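Local coordinates for pseudocatalase (Thermus thermophilus HB27, PDB 6KK8), which is a dimanganese catalase that breaks down hydrogen peroxide to water and oxygen, at the interface of chains A and B. Numbering follows the deposited sequence. Chains: chain A/B, Pseudocatalase.

The interface of chains A and B. Residues chain A 166-167, 175, 213, 218-219; chain B 99-100, 285.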
loop_
_atom_site.group_PDB
_atom_site.type_symbol
_atom_site.label_atom_id
_atom_site.label_comp_id
_atom_site.label_asym_id
_atom_site.label_seq_id
_atom_site.Cartn_x
_atom_site.Cartn_y
_atom_site.Cartn_z
ATOM N N TYR A 166 2.416 25.065 11.070
ATOM C CA TYR A 166 2.576 26.202 11.995
ATOM C C TYR A 166 1.278 27.004 12.105
ATOM O O TYR A 166 0.901 27.450 13.193
ATOM C CB TYR A 166 3.697 27.089 11.463
ATOM C CG TYR A 166 3.995 28.298 12.308
ATOM C CD1 TYR A 166 3.302 29.474 12.089
ATOM C CD2 TYR A 166 4.963 28.275 13.320
ATOM C CE1 TYR A 166 3.544 30.603 12.864
ATOM C CE2 TYR A 166 5.210 29.415 14.095
ATOM C CZ TYR A 166 4.475 30.553 13.841
ATOM O OH TYR A 166 4.679 31.719 14.574
ATOM N N GLU A 167 0.578 27.185 10.988
ATOM C CA GLU A 167 -0.645 27.967 10.949
ATOM C C GLU A 167 -1.845 27.238 11.535
ATOM O O GLU A 167 -2.907 27.839 11.624
ATOM C CB GLU A 167 -0.928 28.384 9.497
ATOM C CG GLU A 167 0.048 29.383 8.976
ATOM C CD GLU A 167 -0.251 29.778 7.572
ATOM O OE1 GLU A 167 -0.356 30.910 7.252
ATOM O OE2 GLU A 167 -0.396 28.793 6.722
ATOM N N ARG A 175 5.447 25.294 17.985
ATOM C CA ARG A 175 5.952 26.479 17.288
ATOM C C ARG A 175 7.449 26.705 17.497
ATOM O O ARG A 175 8.123 27.180 16.584
ATOM C CB ARG A 175 5.144 27.718 17.660
ATOM C CG ARG A 175 3.789 27.687 16.977
ATOM C CD ARG A 175 3.069 29.010 16.954
ATOM N NE ARG A 175 1.990 28.964 15.954
ATOM C CZ ARG A 175 1.173 29.984 15.698
ATOM N NH1 ARG A 175 0.222 29.870 14.764
ATOM N NH2 ARG A 175 1.316 31.125 16.379
ATOM N N ILE A 213 7.508 34.044 1.357
ATOM C CA ILE A 213 7.330 34.617 2.682
ATOM C C ILE A 213 8.653 34.385 3.393
ATOM O O ILE A 213 9.231 33.299 3.292
ATOM C CB ILE A 213 6.139 34.007 3.446
ATOM C CG1 ILE A 213 6.065 34.593 4.854
ATOM C CG2 ILE A 213 6.224 32.479 3.491
ATOM C CD1 ILE A 213 4.768 34.253 5.546
ATOM N N ILE A 218 8.103 34.863 10.807
ATOM C CA ILE A 218 7.664 33.865 11.779
ATOM C C ILE A 218 8.429 34.145 13.072
ATOM O O ILE A 218 9.661 34.009 13.078
ATOM C CB ILE A 218 7.968 32.440 11.272
ATOM C CG1 ILE A 218 7.364 32.168 9.882
ATOM C CG2 ILE A 218 7.571 31.406 12.304
ATOM C CD1 ILE A 218 5.857 32.327 9.771
ATOM N N PRO A 219 7.765 34.531 14.171
ATOM C CA PRO A 219 8.535 35.044 15.328
ATOM C C PRO A 219 9.566 34.069 15.871
ATOM O O PRO A 219 10.689 34.468 16.214
ATOM C CB PRO A 219 7.439 35.387 16.356
ATOM C CG PRO A 219 6.257 35.643 15.554
ATOM C CD PRO A 219 6.319 34.723 14.365
ATOM N N PRO B 99 0.553 34.566 9.359
ATOM C CA PRO B 99 0.712 33.163 9.794
ATOM C C PRO B 99 0.713 32.963 11.287
ATOM O O PRO B 99 0.218 31.928 11.764
ATOM C CB PRO B 99 2.059 32.767 9.188
ATOM C CG PRO B 99 2.117 33.544 7.990
ATOM C CD PRO B 99 1.562 34.909 8.348
ATOM N N ALA B 100 1.249 33.912 12.062
ATOM C CA ALA B 100 1.344 33.733 13.507
ATOM C C ALA B 100 -0.008 33.803 14.202
ATOM O O ALA B 100 -0.111 33.439 15.373
ATOM C CB ALA B 100 2.282 34.778 14.109
ATOM N N PHE B 285 1.767 33.532 -1.404
ATOM C CA PHE B 285 1.414 34.260 -0.176
ATOM C C PHE B 285 0.789 35.615 -0.505
ATOM O O PHE B 285 -0.343 35.910 -0.111
ATOM C CB PHE B 285 2.637 34.430 0.708
ATOM C CG PHE B 285 2.347 35.164 1.994
ATOM C CD1 PHE B 285 1.402 34.699 2.879
ATOM C CD2 PHE B 285 3.049 36.314 2.320
ATOM C CE1 PHE B 285 1.124 35.381 4.075
ATOM C CE2 PHE B 285 2.791 36.997 3.505
ATOM C CZ PHE B 285 1.840 36.537 4.374
#
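A:Ile213 is stretched out from its backbone N to CD1 (chi1 177°, chi2 168°), which brings the CD1 methyl into the corner formed by B:Pro99 and B:Phe285. Here the 3-10 turn 99-101 of chain B packs on a second copy of the protein, in a largely apolar patch that may help hold the hexamer together. The methyl meets CG of B:Pro99 end-on at 3.7 Å and sits over the centre of the B:Phe285 ring, 3.9 Å from the centroid, in a CH-pi contact. Isoleucine's long arm reaches that ring, while its branch carbon CB packs near CD2. The rigid ring of B:Pro99 presents a fixed apolar surface. CD1 of A:Ile218 comes to CB of B:Pro99 at 3.9 Å, the side chains nearly perpendicular, while the extended A:Glu167 lies alongside. The small B:Ala100 lets the backbone approach the A:Tyr166 ring; its CB faces a chain A wall formed by the A:Tyr166 OH, 3.9 Å away, and CD of A:Pro219, 4.0 Å away.

A polar link comes from A:Arg175. Arginine suits the place because its planar group stacks on the flat face of A:Tyr166, NE 3.6 Å above the ring plane, while its N-H groups serve carbonyls of both chains. NH1 donates to the backbone O of A:Tyr166 at 3.0 Å, fixing the group's rotation. NH2 donates to the carbonyl O of B:Ala100 at 2.9 Å, nearly straight (162° at H), with the acceptor close to the guanidinium plane.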